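Local coordinates for protein amidase, hydantoinase/carbamoylase family (Burkholderia vietnamiensis, PDB 5I4M) that probably hydrolyses N-carbamoyl-L-amino acids to free amino acids, as a two-zinc amidase of the peptidase M20 family, at residues L36-V39 with A40-G43; L53-T56 with D57-A61; D258-L261 with G262-V266. All coordinates share one frame; numbering follows the deposited sequence.

Contacts 1 and 2 sit at the two ends of the loop between helix 29-39 and helix 57-72: the first lets one helix run out, the second starts the next. They touch where Ile42 packs on Leu58 and Ala61, and Gly43 on Leu58; both are partly buried. Contact 3 belongs to the dimerisation region, its centre about 40 Å from that of contact 1 and about 34 Å from that of contact 2; it is mostly buried, between a beta-sheet and the second subunit. Contact 1 adds a salt bridge to its backbone bonds, contact 2 pairs a threonine N-cap with an aspartate that accepts from the turn backbone, and contact 3 combines a cap with regular helical bonds and an arginine paired with the partner subunit.

Contact 1 (L36-V39 with A40-G43); sequences LMEV and AKIG
The C-terminal end of helix 29-39 unwinds here into a type I beta turn, Val39 to Ile42, with Glu38 and Lys41 joined by a salt bridge three residues apart. The last regular helical bond runs from Ala40 N to Leu36 O (2.9 Å). After it the spacing tightens to three residues: Lys41 N bonds to Glu38 O at 3.1 Å, and Ile42 N closes the turn on Val39 O at 3.0 Å. In both of these the donor stands well above the carbonyl plane. The side chains of Glu38 and Lys41 cross obliquely. The Glu38 chain leaves with CG anti to the backbone N (chi1 -159°) and then bends at chi2 (65°), which brings the carboxylate round to the end of Lys41; the Lys41 chain runs extended beyond CG, its CG passing 3.5 Å from Glu38 O. On the buried side Val39 packs on Trp69 of helix 57-72 and, with Leu36, on Ile117 and Leu121 of helix 117-132. Ile42 packs on Leu58, Ala61 and Leu65 of helix 57-72, and its carbonyl accepts a hydrogen bond from Arg52. The two charged chains meet where Lys41 NZ reaches Glu38 OE2 at 2.9 Å, from above the carboxylate plane.

Contact 2 (L53-T56 with D57-A61); sequences LALT and DLDKA
Thr56 is the N-cap of helix 57-72, and a type II beta turn from Leu53 to Thr56 leads into it. Among the side-chain hydrogen bonds, the cap itself is Asp59 N to Thr56 OG1, 3.2 Å and nearly straight at 170°. The same hydroxyl donates to Leu53 O at 2.7 Å, thereby tying the cap to the start of the turn. A chi1 of 60° sets OG1 over the Thr56 backbone, with Leu53 O and Asp59 N both within bonding distance. Asp59 answers in the reverse direction: its OD2 accepts from Leu55 N at 2.7 Å on the anti side, 29° out of the carboxylate plane. This second bond also joins the turn to the first turn of the helix, and OD2 has a long, weak ion pair with Arg63 besides. The backbone adds Lys60 N to Thr56 O (2.9 Å), and Thr56 N to Leu53 O, which gives that carbonyl two donors from one residue. The charged ends have partners outside: Asp57 bridges to Arg190, Lys60 to Asp64. Nonpolar contacts complete it: Leu55 rests on Leu188 and Ile191 of helix 184-191, and Ala54 on Asp106 and Asn148. The Leu55 and Asp59 side chains run alongside each other in one direction, with Leu55 CD2 3.7 Å from Asp59 OD2.

Contact 3 (D258-L261 with G262-V266); sequences DALL and GASRV
Leu260 O is gripped twice by Ser264, by the backbone N at 2.8 Å and by the hydroxyl OG at 2.9 Å, the two donors arriving from opposite faces of the carbonyl plane. OG stands beside its own backbone N (chi1 -67°), which turns it back along the helix to the carbonyl one turn earlier. This is the first part of helix 259-276 in the dimerisation region, and its N-cap is Asp258. There OD1 accepts from Leu261 N at 2.9 Å, a nearly straight bond (163°) that comes from well above the carboxylate plane, and takes a weak second bond from Leu260 N. Helical bonds follow in order, Gly262 N to Asp258 O, Ala263 N to Ala259 O and Arg265 N to Leu261 O. Leu261 and Arg265 share a face of the helix: Leu261 CG sits 3.9 Å above the guanidinium plane, over its centre, and CD2 is 3.9 Å from Arg265 NH2. Leu260 and Ala263 face Met288 of strand 282-291, while Leu260 also meets Val285 of the second subunit. One guanidinium face lies on the aliphatic Leu261 while Arg265 NE forms a salt bridge with Asp268 of the second subunit; the side chain thus combines nonpolar packing within its own helix with an ionic bond between subunits.

Contact 1 (L36-V39 with A40-G43)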
ATOM      1  N   LEU A  36     -15.684  28.579  10.122  1.00  9.63           N
ATOM      2  CA  LEU A  36     -14.596  27.693   9.720  1.00 11.02           C
ATOM      3  C   LEU A  36     -14.149  26.810  10.878  1.00 11.57           C
ATOM      4  O   LEU A  36     -13.930  25.608  10.701  1.00 10.09           O
ATOM      5  CB  LEU A  36     -13.418  28.506   9.182  1.00  9.01           C
ATOM      6  CG  LEU A  36     -13.626  28.983   7.746  1.00  9.46           C
ATOM      7  CD1 LEU A  36     -12.745  30.197   7.415  1.00 12.33           C
ATOM      8  CD2 LEU A  36     -13.336  27.857   6.758  1.00 10.91           C
ATOM      9  N   MET A  37     -14.027  27.385  12.077  1.00 11.05           N
ATOM     10  CA  MET A  37     -13.637  26.577  13.223  1.00 11.39           C
ATOM     11  C   MET A  37     -14.699  25.535  13.550  1.00 10.38           C
ATOM     12  O   MET A  37     -14.369  24.433  14.002  1.00 14.53           O
ATOM     13  CB  MET A  37     -13.367  27.481  14.426  1.00 11.73           C
ATOM     14  CG  MET A  37     -12.292  28.546  14.165  1.00 14.82           C
ATOM     15  SD  MET A  37     -10.671  27.819  13.811  1.00 17.21           S
ATOM     16  CE  MET A  37     -10.564  28.046  12.038  1.00 13.55           C
ATOM     17  N   GLU A  38     -15.970  25.864  13.325  1.00 13.59           N
ATOM     18  CA  GLU A  38     -17.049  24.932  13.635  1.00 12.55           C
ATOM     19  C   GLU A  38     -17.049  23.752  12.662  1.00 11.20           C
ATOM     20  O   GLU A  38     -17.096  22.592  13.079  1.00 12.82           O
ATOM     21  CB  GLU A  38     -18.382  25.681  13.597  1.00 17.06           C
ATOM     22  CG  GLU A  38     -19.489  25.026  14.350  1.00 28.88           C
ATOM     23  CD  GLU A  38     -19.218  24.963  15.844  1.00 34.02           C
ATOM     24  OE1 GLU A  38     -18.757  25.973  16.428  1.00 39.24           O
ATOM     25  OE2 GLU A  38     -19.461  23.895  16.431  1.00 34.14           O
ATOM     26  N   VAL A  39     -16.974  24.027  11.360  1.00  9.23           N
ATOM     27  CA  VAL A  39     -16.933  22.926  10.398  1.00 13.31           C
ATOM     28  C   VAL A  39     -15.634  22.125  10.512  1.00 10.80           C
ATOM     29  O   VAL A  39     -15.608  20.924  10.206  1.00 10.51           O
ATOM     30  CB  VAL A  39     -17.141  23.452   8.967  1.00 11.22           C
ATOM     31  CG1 VAL A  39     -17.144  22.292   7.996  1.00  7.77           C
ATOM     32  CG2 VAL A  39     -18.451  24.201   8.880  1.00 11.24           C
ATOM     33  N   ALA A  40     -14.548  22.749  10.973  1.00  9.29           N
ATOM     34  CA  ALA A  40     -13.300  22.012  11.158  1.00 11.71           C
ATOM     35  C   ALA A  40     -13.428  20.874  12.169  1.00 12.30           C
ATOM     36  O   ALA A  40     -12.579  19.979  12.175  1.00 13.22           O
ATOM     37  CB  ALA A  40     -12.181  22.958  11.596  1.00 11.62           C
ATOM     38  N   LYS A  41     -14.441  20.899  13.044  1.00  9.87           N
ATOM     39  CA  LYS A  41     -14.635  19.788  13.975  1.00 10.42           C
ATOM     40  C   LYS A  41     -15.079  18.507  13.275  1.00 14.36           C
ATOM     41  O   LYS A  41     -14.913  17.415  13.832  1.00 12.67           O
ATOM     42  CB  LYS A  41     -15.682  20.153  15.025  1.00 14.45           C
ATOM     43  CG  LYS A  41     -15.361  21.390  15.822  1.00 15.54           C
ATOM     44  CD  LYS A  41     -16.556  21.783  16.678  1.00 14.53           C
ATOM     45  CE  LYS A  41     -16.178  22.873  17.655  1.00 19.85           C
ATOM     46  NZ  LYS A  41     -17.367  23.372  18.397  1.00 21.62           N
ATOM     47  N   ILE A  42     -15.661  18.619  12.084  1.00 10.63           N
ATOM     48  CA  ILE A  42     -16.257  17.482  11.395  1.00  9.60           C
ATOM     49  C   ILE A  42     -15.133  16.750  10.670  1.00  9.04           C
ATOM     50  O   ILE A  42     -14.701  17.159   9.592  1.00 10.18           O
ATOM     51  CB  ILE A  42     -17.367  17.923  10.441  1.00 11.13           C
ATOM     52  CG1 ILE A  42     -18.433  18.697  11.224  1.00 10.98           C
ATOM     53  CG2 ILE A  42     -17.973  16.711   9.713  1.00 12.49           C
ATOM     54  CD1 ILE A  42     -19.545  19.233  10.336  1.00 15.47           C
ATOM     55  N   GLY A  43     -14.658  15.657  11.267  1.00 11.04           N
ATOM     56  CA  GLY A  43     -13.480  14.971  10.775  1.00 12.30           C
ATOM     57  C   GLY A  43     -12.174  15.503  11.318  1.00 16.23           C
ATOM     58  O   GLY A  43     -11.122  15.256  10.716  1.00 10.13           O
TER

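Contact 2 (L53-T56 with D57-A61)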
ATOM      1  N   LEU A  53     -13.260  12.600   3.765  1.00  9.32           N
ATOM      2  CA  LEU A  53     -13.286  12.189   2.371  1.00 11.52           C
ATOM      3  C   LEU A  53     -14.693  12.320   1.801  1.00 10.55           C
ATOM      4  O   LEU A  53     -15.696  12.217   2.516  1.00  8.68           O
ATOM      5  CB  LEU A  53     -12.772  10.762   2.224  1.00 11.33           C
ATOM      6  CG  LEU A  53     -11.251  10.593   2.075  1.00 15.27           C
ATOM      7  CD1 LEU A  53     -10.765  11.203   0.766  1.00 10.05           C
ATOM      8  CD2 LEU A  53     -10.503  11.204   3.244  1.00 16.55           C
ATOM      9  N   ALA A  54     -14.755  12.571   0.490  1.00  8.24           N
ATOM     10  CA  ALA A  54     -16.029  12.788  -0.178  1.00  9.22           C
ATOM     11  C   ALA A  54     -16.983  11.618   0.039  1.00 11.76           C
ATOM     12  O   ALA A  54     -16.597  10.451  -0.051  1.00 11.22           O
ATOM     13  CB  ALA A  54     -15.800  12.996  -1.678  1.00  8.02           C
ATOM     14  N   LEU A  55     -18.244  11.951   0.315  1.00  8.43           N
ATOM     15  CA  LEU A  55     -19.361  11.010   0.392  1.00  7.73           C
ATOM     16  C   LEU A  55     -19.209  10.001   1.528  1.00 10.56           C
ATOM     17  O   LEU A  55     -19.846   8.940   1.509  1.00 11.48           O
ATOM     18  CB  LEU A  55     -19.577  10.294  -0.949  1.00  7.84           C
ATOM     19  CG  LEU A  55     -19.683  11.289  -2.115  1.00  8.70           C
ATOM     20  CD1 LEU A  55     -20.073  10.608  -3.435  1.00 11.56           C
ATOM     21  CD2 LEU A  55     -20.677  12.417  -1.784  1.00  9.02           C
ATOM     22  N   THR A  56     -18.372  10.302   2.518  1.00  8.13           N
ATOM     23  CA  THR A  56     -18.418   9.603   3.795  1.00 10.32           C
ATOM     24  C   THR A  56     -19.517  10.202   4.669  1.00 12.80           C
ATOM     25  O   THR A  56     -20.098  11.242   4.350  1.00  9.88           O
ATOM     26  CB  THR A  56     -17.087   9.723   4.533  1.00 10.25           C
ATOM     27  OG1 THR A  56     -16.812  11.115   4.774  1.00 10.74           O
ATOM     28  CG2 THR A  56     -15.952   9.122   3.719  1.00 11.39           C
ATOM     29  N   ASP A  57     -19.778   9.557   5.815  1.00  9.60           N
ATOM     30  CA  ASP A  57     -20.717  10.152   6.762  1.00 12.52           C
ATOM     31  C   ASP A  57     -20.244  11.519   7.244  1.00 10.80           C
ATOM     32  O   ASP A  57     -21.073  12.376   7.588  1.00 10.77           O
ATOM     33  CB  ASP A  57     -20.926   9.235   7.965  1.00 11.93           C
ATOM     34  CG  ASP A  57     -21.854   8.090   7.666  1.00 17.91           C
ATOM     35  OD1 ASP A  57     -22.444   8.070   6.563  1.00 18.12           O
ATOM     36  OD2 ASP A  57     -22.007   7.226   8.548  1.00 19.10           O
ATOM     37  N   LEU A  58     -18.923  11.736   7.312  1.00 11.15           N
ATOM     38  CA  LEU A  58     -18.414  13.044   7.725  1.00 10.84           C
ATOM     39  C   LEU A  58     -18.705  14.106   6.669  1.00 11.81           C
ATOM     40  O   LEU A  58     -19.112  15.224   7.001  1.00  9.60           O
ATOM     41  CB  LEU A  58     -16.915  12.962   8.022  1.00  9.65           C
ATOM     42  CG  LEU A  58     -16.570  12.092   9.237  1.00 11.02           C
ATOM     43  CD1 LEU A  58     -15.057  11.837   9.335  1.00 12.52           C
ATOM     44  CD2 LEU A  58     -17.074  12.756  10.503  1.00 13.06           C
ATOM     45  N   ASP A  59     -18.503  13.773   5.393  1.00  7.92           N
ATOM     46  CA  ASP A  59     -18.891  14.676   4.310  1.00  8.38           C
ATOM     47  C   ASP A  59     -20.383  14.986   4.382  1.00  9.73           C
ATOM     48  O   ASP A  59     -20.795  16.143   4.240  1.00 11.92           O
ATOM     49  CB  ASP A  59     -18.524  14.034   2.967  1.00  7.24           C
ATOM     50  CG  ASP A  59     -18.576  15.002   1.791  1.00 20.29           C
ATOM     51  OD1 ASP A  59     -18.253  16.196   1.971  1.00 19.41           O
ATOM     52  OD2 ASP A  59     -18.905  14.554   0.668  1.00 13.35           O
ATOM     53  N   LYS A  60     -21.198  13.960   4.641  1.00  9.26           N
ATOM     54  CA  LYS A  60     -22.639  14.143   4.805  1.00 10.28           C
ATOM     55  C   LYS A  60     -22.952  15.150   5.902  1.00 12.21           C
ATOM     56  O   LYS A  60     -23.822  16.007   5.729  1.00  9.14           O
ATOM     57  CB  LYS A  60     -23.309  12.798   5.129  1.00 11.84           C
ATOM     58  CG  LYS A  60     -24.795  12.899   5.461  1.00 10.15           C
ATOM     59  CD  LYS A  60     -25.363  11.573   5.979  1.00 10.96           C
ATOM     60  CE  LYS A  60     -26.869  11.650   6.257  1.00 11.78           C
ATOM     61  NZ  LYS A  60     -27.161  12.644   7.333  1.00 12.10           N
ATOM     62  N   ALA A  61     -22.266  15.048   7.046  1.00  9.16           N
ATOM     63  CA  ALA A  61     -22.568  15.938   8.162  1.00 10.56           C
ATOM     64  C   ALA A  61     -22.199  17.382   7.842  1.00  9.53           C
ATOM     65  O   ALA A  61     -22.936  18.310   8.203  1.00 10.90           O
ATOM     66  CB  ALA A  61     -21.858  15.462   9.434  1.00  9.85           C
TER

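Contact 3 (D258-L261 with G262-V266)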
ATOM      1  N   ASP A 258      10.332  -7.979 -11.369  1.00 11.51           N
ATOM      2  CA  ASP A 258       9.919  -7.292 -10.148  1.00  8.17           C
ATOM      3  C   ASP A 258       9.108  -6.050 -10.509  1.00  8.51           C
ATOM      4  O   ASP A 258       9.658  -5.071 -11.031  1.00  8.64           O
ATOM      5  CB  ASP A 258      11.165  -6.931  -9.338  1.00  8.40           C
ATOM      6  CG  ASP A 258      10.844  -6.428  -7.946  1.00 11.95           C
ATOM      7  OD1 ASP A 258       9.848  -5.685  -7.809  1.00 12.33           O
ATOM      8  OD2 ASP A 258      11.595  -6.780  -6.989  1.00 10.97           O
ATOM      9  N   ALA A 259       7.803  -6.077 -10.213  1.00  8.20           N
ATOM     10  CA  ALA A 259       6.949  -4.951 -10.583  1.00  9.88           C
ATOM     11  C   ALA A 259       7.204  -3.730  -9.709  1.00  8.01           C
ATOM     12  O   ALA A 259       6.966  -2.600 -10.149  1.00  8.72           O
ATOM     13  CB  ALA A 259       5.470  -5.348 -10.509  1.00  7.70           C
ATOM     14  N   LEU A 260       7.662  -3.920  -8.475  1.00  7.94           N
ATOM     15  CA  LEU A 260       7.982  -2.757  -7.657  1.00  6.49           C
ATOM     16  C   LEU A 260       9.300  -2.118  -8.086  1.00  6.78           C
ATOM     17  O   LEU A 260       9.459  -0.898  -8.001  1.00 11.13           O
ATOM     18  CB  LEU A 260       8.006  -3.156  -6.172  1.00  8.25           C
ATOM     19  CG  LEU A 260       8.326  -2.039  -5.172  1.00  7.67           C
ATOM     20  CD1 LEU A 260       7.326  -0.902  -5.324  1.00  7.44           C
ATOM     21  CD2 LEU A 260       8.321  -2.575  -3.739  1.00  8.75           C
ATOM     22  N   LEU A 261      10.262  -2.911  -8.538  1.00 10.96           N
ATOM     23  CA  LEU A 261      11.454  -2.322  -9.132  1.00  8.55           C
ATOM     24  C   LEU A 261      11.073  -1.421 -10.294  1.00 12.50           C
ATOM     25  O   LEU A 261      11.575  -0.295 -10.412  1.00 10.11           O
ATOM     26  CB  LEU A 261      12.406  -3.423  -9.590  1.00  9.12           C
ATOM     27  CG  LEU A 261      13.753  -2.971 -10.163  1.00 10.39           C
ATOM     28  CD1 LEU A 261      14.588  -2.248  -9.094  1.00  8.50           C
ATOM     29  CD2 LEU A 261      14.501  -4.145 -10.742  1.00 13.05           C
ATOM     30  N   GLY A 262      10.161  -1.894 -11.148  1.00 11.37           N
ATOM     31  CA  GLY A 262       9.690  -1.070 -12.255  1.00 10.76           C
ATOM     32  C   GLY A 262       8.967   0.173 -11.776  1.00 11.71           C
ATOM     33  O   GLY A 262       9.273   1.290 -12.205  1.00 11.18           O
ATOM     34  N   ALA A 263       7.996  -0.005 -10.876  1.00  8.31           N
ATOM     35  CA  ALA A 263       7.241   1.141 -10.378  1.00  6.46           C
ATOM     36  C   ALA A 263       8.160   2.162  -9.725  1.00 11.26           C
ATOM     37  O   ALA A 263       8.001   3.372  -9.926  1.00  9.17           O
ATOM     38  CB  ALA A 263       6.170   0.675  -9.391  1.00  8.81           C
ATOM     39  N   SER A 264       9.126   1.693  -8.933  1.00  8.93           N
ATOM     40  CA  SER A 264      10.061   2.602  -8.279  1.00  8.37           C
ATOM     41  C   SER A 264      10.880   3.384  -9.296  1.00  9.06           C
ATOM     42  O   SER A 264      11.172   4.573  -9.097  1.00 10.57           O
ATOM     43  CB  SER A 264      10.987   1.815  -7.348  1.00 10.36           C
ATOM     44  OG  SER A 264      10.241   1.287  -6.270  1.00 12.27           O
ATOM     45  N   ARG A 265      11.274   2.735 -10.386  1.00  9.85           N
ATOM     46  CA  ARG A 265      12.006   3.475 -11.405  1.00  8.38           C
ATOM     47  C   ARG A 265      11.127   4.532 -12.057  1.00  8.21           C
ATOM     48  O   ARG A 265      11.631   5.585 -12.467  1.00 12.25           O
ATOM     49  CB  ARG A 265      12.580   2.507 -12.436  1.00  9.49           C
ATOM     50  CG  ARG A 265      13.784   1.784 -11.869  1.00  8.93           C
ATOM     51  CD  ARG A 265      14.345   0.721 -12.807  1.00 12.25           C
ATOM     52  NE  ARG A 265      15.498   0.079 -12.186  1.00 13.87           N
ATOM     53  CZ  ARG A 265      16.042  -1.055 -12.609  1.00 15.40           C
ATOM     54  NH1 ARG A 265      15.535  -1.682 -13.669  1.00 15.84           N
ATOM     55  NH2 ARG A 265      17.088  -1.566 -11.969  1.00 15.64           N
ATOM     56  N   VAL A 266       9.817   4.285 -12.143  1.00  7.35           N
ATOM     57  CA  VAL A 266       8.931   5.299 -12.711  1.00  9.84           C
ATOM     58  C   VAL A 266       8.730   6.446 -11.729  1.00  9.98           C
ATOM     59  O   VAL A 266       8.597   7.604 -12.140  1.00  8.83           O
ATOM     60  CB  VAL A 266       7.589   4.681 -13.145  1.00  9.46           C
ATOM     61  CG1 VAL A 266       6.656   5.761 -13.699  1.00  9.36           C
ATOM     62  CG2 VAL A 266       7.823   3.603 -14.214  1.00  7.51           C
TER